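Local coordinates for glycosyl hydrolases family 2, sugar binding domain protein (Bacteroides uniformis str. 3978 T3 ii, PDB 6D1P), which probably hydrolyses beta-glucuronides, as a glycoside hydrolase family 2 beta-glucuronidase of a human gut bacterium, at residues A484-R492 against F537-W548. Numbering follows the deposited sequence.
Sequences AGWYGRRFR and FDIEAADRNGDW
W486 lies with one ring face against the first turn of helix 542-545. D543 CB makes a CH-pi contact over the five-membered ring of W486, 3.7 Å from its centroid. A542 CB meets the other end of the indole, 3.7 Å from W486 CZ3. CG of W486 is anti to the backbone N (chi1 -167°), which brings the ring back to the helix although CB starts away from it. W486 CH2 also reaches over a face of the W548 ring, the two planes 54° apart. W548 NE1 in turn bonds D543 O within its own segment. Water 1 takes a hydrogen bond from W486 NE1 and gives one to D543 OD1.

The backbone closes this packed side. A541, the N-cap residue, gives its backbone N-H to R489 O, with A541 N 2.9 Å from R489 O. A542 N reaches G485 O, which also bonds Y552 of helix 550-564, and D543 N reaches W486 O. Replacing W486 by an alanine would probably open a gap beside A542 and W548 and leave water 1 without its indole donor.

The outer side is looser. R544 NH2 holds Y487 O at 3.2 Å, while the hydroxyl of Y487 turns to K597.

At the far end two arginines converge on D538 OD1. R490 NH1 meets the syn lone pair of D538 OD1 at 2.8 Å in a salt bridge. R492 NH1 makes a longer one to D538 OD1 at 3.3 Å. Water 3 donates to the same oxygen. The other carboxylate oxygen bonds I534 N. The contact ties the loop between strand 477-479 and helix 494-503 to helix 542-545 and the residues before it, within the TIM barrel domain. Its chemistry implies a closely packed aromatic and backbone seam, with one bridging water, and a carboxylate shared by two arginines, which would probably favour the ionised D538.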
loop_
_atom_site.group_PDB
_atom_site.type_symbol
_atom_site.label_atom_id
_atom_site.label_comp_id
_atom_site.label_asym_id
_atom_site.label_seq_id
_atom_site.Cartn_x
_atom_site.Cartn_y
_atom_site.Cartn_z
ATOM N N ALA A 484 4.145 -3.787 38.917
ATOM C CA ALA A 484 3.200 -3.931 40.015
ATOM C C ALA A 484 1.873 -3.299 39.660
ATOM O O ALA A 484 1.817 -2.136 39.266
ATOM C CB ALA A 484 3.767 -3.272 41.277
ATOM N N GLY A 485 0.801 -4.061 39.805
ATOM C CA GLY A 485 -0.510 -3.553 39.479
ATOM C C GLY A 485 -0.858 -3.535 38.003
ATOM O O GLY A 485 -2.023 -3.275 37.664
ATOM N N TRP A 486 0.096 -3.800 37.104
ATOM C CA TRP A 486 -0.199 -3.780 35.676
ATOM C C TRP A 486 -0.080 -5.171 35.069
ATOM O O TRP A 486 -1.096 -5.787 34.767
ATOM C CB TRP A 486 0.659 -2.775 34.903
ATOM C CG TRP A 486 0.039 -2.626 33.550
ATOM C CD1 TRP A 486 0.520 -3.096 32.343
ATOM C CD2 TRP A 486 -1.242 -2.050 33.274
ATOM N NE1 TRP A 486 -0.383 -2.800 31.325
ATOM C CE2 TRP A 486 -1.468 -2.163 31.875
ATOM C CE3 TRP A 486 -2.215 -1.433 34.069
ATOM C CZ2 TRP A 486 -2.620 -1.671 31.266
ATOM C CZ3 TRP A 486 -3.359 -0.947 33.454
ATOM C CH2 TRP A 486 -3.555 -1.075 32.064
ATOM N N TYR A 487 1.128 -5.684 34.861
ATOM C CA TYR A 487 1.239 -7.046 34.358
ATOM C C TYR A 487 1.337 -8.085 35.465
ATOM O O TYR A 487 1.140 -9.276 35.189
ATOM C CB TYR A 487 2.447 -7.181 33.432
ATOM C CG TYR A 487 2.370 -6.363 32.167
ATOM C CD1 TYR A 487 1.329 -6.553 31.254
ATOM C CD2 TYR A 487 3.351 -5.416 31.870
ATOM C CE1 TYR A 487 1.268 -5.814 30.080
ATOM C CE2 TYR A 487 3.295 -4.671 30.700
ATOM C CZ TYR A 487 2.253 -4.889 29.803
ATOM O OH TYR A 487 2.178 -4.161 28.647
ATOM N N GLY A 488 1.636 -7.669 36.696
ATOM C CA GLY A 488 1.674 -8.601 37.800
ATOM C C GLY A 488 1.273 -8.029 39.144
ATOM O O GLY A 488 1.676 -6.918 39.489
ATOM N N ARG A 489 0.471 -8.788 39.897
ATOM C CA ARG A 489 0.100 -8.482 41.275
ATOM C C ARG A 489 -0.531 -7.095 41.403
ATOM O O ARG A 489 -0.987 -6.514 40.408
ATOM C CB ARG A 489 1.328 -8.622 42.185
ATOM C CG ARG A 489 2.151 -9.883 41.879
ATOM C CD ARG A 489 3.195 -10.184 42.951
ATOM N NE ARG A 489 2.558 -10.312 44.253
ATOM C CZ ARG A 489 3.182 -10.118 45.410
ATOM N NH1 ARG A 489 4.471 -9.789 45.421
ATOM N NH2 ARG A 489 2.512 -10.242 46.554
ATOM N N ARG A 490 -0.571 -6.560 42.617
ATOM C CA ARG A 490 -1.233 -5.294 42.888
ATOM C C ARG A 490 -0.200 -4.174 42.926
ATOM O O ARG A 490 0.993 -4.408 43.130
ATOM C CB ARG A 490 -2.012 -5.378 44.207
ATOM C CG ARG A 490 -3.141 -6.432 44.190
ATOM C CD ARG A 490 -3.885 -6.532 45.536
ATOM N NE ARG A 490 -2.970 -6.756 46.653
ATOM C CZ ARG A 490 -2.863 -5.980 47.739
ATOM N NH1 ARG A 490 -3.641 -4.914 47.897
ATOM N NH2 ARG A 490 -1.973 -6.283 48.696
ATOM N N PHE A 491 -0.655 -2.941 42.692
ATOM C CA PHE A 491 0.329 -1.866 42.753
ATOM C C PHE A 491 0.798 -1.628 44.186
ATOM O O PHE A 491 1.917 -1.141 44.397
ATOM C CB PHE A 491 -0.189 -0.575 42.074
ATOM C CG PHE A 491 -1.372 0.100 42.744
ATOM C CD1 PHE A 491 -1.228 0.780 43.954
ATOM C CD2 PHE A 491 -2.601 0.140 42.110
ATOM C CE1 PHE A 491 -2.314 1.426 44.553
ATOM C CE2 PHE A 491 -3.692 0.793 42.682
ATOM C CZ PHE A 491 -3.549 1.439 43.907
ATOM N N ARG A 492 -0.006 -2.031 45.169
ATOM C CA ARG A 492 0.434 -1.996 46.558
ATOM C C ARG A 492 1.573 -2.980 46.841
ATOM O O ARG A 492 2.261 -2.836 47.861
ATOM C CB ARG A 492 -0.766 -2.258 47.471
ATOM C CG ARG A 492 -1.671 -1.037 47.619
ATOM C CD ARG A 492 -3.008 -1.382 48.241
ATOM N NE ARG A 492 -3.807 -0.182 48.529
ATOM C CZ ARG A 492 -4.747 0.310 47.717
ATOM N NH1 ARG A 492 -5.014 -0.273 46.551
ATOM N NH2 ARG A 492 -5.429 1.388 48.062
ATOM N N PHE A 537 -10.339 -0.440 42.804
ATOM C CA PHE A 537 -9.045 -0.145 42.208
ATOM C C PHE A 537 -7.921 -0.968 42.801
ATOM O O PHE A 537 -6.821 -0.971 42.249
ATOM C CB PHE A 537 -8.713 1.341 42.368
ATOM C CG PHE A 537 -9.669 2.247 41.641
ATOM C CD1 PHE A 537 -9.947 2.041 40.290
ATOM C CD2 PHE A 537 -10.313 3.278 42.307
ATOM C CE1 PHE A 537 -10.844 2.859 39.605
ATOM C CE2 PHE A 537 -11.198 4.107 41.630
ATOM C CZ PHE A 537 -11.469 3.891 40.272
ATOM N N ASP A 538 -8.167 -1.660 43.902
ATOM C CA ASP A 538 -7.173 -2.541 44.502
ATOM C C ASP A 538 -7.297 -3.905 43.838
ATOM O O ASP A 538 -8.031 -4.783 44.298
ATOM C CB ASP A 538 -7.389 -2.626 46.003
ATOM C CG ASP A 538 -6.288 -3.366 46.695
ATOM O OD1 ASP A 538 -5.192 -3.501 46.106
ATOM O OD2 ASP A 538 -6.530 -3.817 47.833
ATOM N N ILE A 539 -6.586 -4.089 42.725
ATOM C CA ILE A 539 -6.721 -5.303 41.929
ATOM C C ILE A 539 -5.352 -5.794 41.477
ATOM O O ILE A 539 -4.332 -5.108 41.599
ATOM C CB ILE A 539 -7.637 -5.104 40.711
ATOM C CG1 ILE A 539 -7.063 -4.023 39.785
ATOM C CG2 ILE A 539 -9.043 -4.779 41.158
ATOM C CD1 ILE A 539 -7.814 -3.863 38.451
ATOM N N GLU A 540 -5.353 -7.018 40.963
ATOM C CA GLU A 540 -4.179 -7.657 40.396
ATOM C C GLU A 540 -4.154 -7.439 38.892
ATOM O O GLU A 540 -5.189 -7.571 38.236
ATOM C CB GLU A 540 -4.199 -9.160 40.661
ATOM C CG GLU A 540 -3.970 -9.556 42.077
ATOM C CD GLU A 540 -3.074 -10.767 42.157
ATOM O OE1 GLU A 540 -3.196 -11.660 41.272
ATOM O OE2 GLU A 540 -2.235 -10.805 43.088
ATOM N N ALA A 541 -2.972 -7.129 38.352
ATOM C CA ALA A 541 -2.709 -7.252 36.919
ATOM C C ALA A 541 -3.781 -6.552 36.079
ATOM O O ALA A 541 -4.533 -7.177 35.318
ATOM C CB ALA A 541 -2.588 -8.730 36.530
ATOM N N ALA A 542 -3.847 -5.227 36.242
ATOM C CA ALA A 542 -4.919 -4.460 35.618
ATOM C C ALA A 542 -4.883 -4.530 34.091
ATOM O O ALA A 542 -5.916 -4.286 33.452
ATOM C CB ALA A 542 -4.861 -3.002 36.076
ATOM N N ASP A 543 -3.722 -4.835 33.499
ATOM C CA ASP A 543 -3.643 -5.065 32.057
ATOM C C ASP A 543 -4.762 -5.981 31.574
ATOM O O ASP A 543 -5.470 -5.668 30.611
ATOM C CB ASP A 543 -2.294 -5.670 31.679
ATOM C CG ASP A 543 -2.251 -6.081 30.212
ATOM O OD1 ASP A 543 -2.541 -5.206 29.375
ATOM O OD2 ASP A 543 -1.961 -7.264 29.893
ATOM N N ARG A 544 -4.942 -7.116 32.250
ATOM C CA ARG A 544 -5.959 -8.094 31.886
ATOM C C ARG A 544 -7.252 -7.924 32.668
ATOM O O ARG A 544 -8.309 -8.333 32.181
ATOM C CB ARG A 544 -5.427 -9.525 32.112
ATOM C CG ARG A 544 -4.135 -9.867 31.345
ATOM C CD ARG A 544 -3.573 -11.269 31.683
ATOM N NE ARG A 544 -3.062 -11.388 33.052
ATOM C CZ ARG A 544 -1.867 -10.949 33.452
ATOM N NH1 ARG A 544 -1.055 -10.340 32.597
ATOM N NH2 ARG A 544 -1.478 -11.110 34.711
ATOM N N ASN A 545 -7.192 -7.314 33.855
ATOM C CA ASN A 545 -8.330 -7.244 34.750
ATOM C C ASN A 545 -8.898 -5.847 34.967
ATOM O O ASN A 545 -10.013 -5.743 35.473
ATOM C CB ASN A 545 -7.953 -7.834 36.112
ATOM C CG ASN A 545 -7.611 -9.298 36.022
ATOM O OD1 ASN A 545 -8.372 -10.087 35.461
ATOM N ND2 ASN A 545 -6.447 -9.666 36.545
ATOM N N GLY A 546 -8.184 -4.780 34.605
ATOM C CA GLY A 546 -8.670 -3.430 34.829
ATOM C C GLY A 546 -9.535 -2.917 33.678
ATOM O O GLY A 546 -9.732 -3.583 32.664
ATOM N N ASP A 547 -10.046 -1.694 33.845
ATOM C CA ASP A 547 -10.841 -1.042 32.814
ATOM C C ASP A 547 -10.056 -0.001 32.014
ATOM O O ASP A 547 -10.648 0.704 31.194
ATOM C CB ASP A 547 -12.085 -0.401 33.436
ATOM C CG ASP A 547 -11.753 0.755 34.388
ATOM O OD1 ASP A 547 -10.550 1.052 34.599
ATOM O OD2 ASP A 547 -12.713 1.371 34.915
ATOM N N TRP A 548 -8.749 0.122 32.245
ATOM C CA TRP A 548 -7.880 1.052 31.525
ATOM C C TRP A 548 -8.291 2.521 31.720
ATOM O O TRP A 548 -7.937 3.388 30.907
ATOM C CB TRP A 548 -7.802 0.686 30.029
ATOM C CG TRP A 548 -7.005 -0.611 29.758
ATOM C CD1 TRP A 548 -6.997 -1.750 30.523
ATOM C CD2 TRP A 548 -6.089 -0.855 28.681
ATOM N NE1 TRP A 548 -6.142 -2.688 29.984
ATOM C CE2 TRP A 548 -5.569 -2.162 28.857
ATOM C CE3 TRP A 548 -5.669 -0.102 27.577
ATOM C CZ2 TRP A 548 -4.657 -2.730 27.967
ATOM C CZ3 TRP A 548 -4.754 -0.654 26.704
ATOM C CH2 TRP A 548 -4.259 -1.965 26.898
HETATM O O HOH W 1 -1.011 -3.435 28.152
HETATM O O HOH W 2 -3.616 -2.721 42.033
HETATM O O HOH W 3 -3.311 -2.143 45.024
#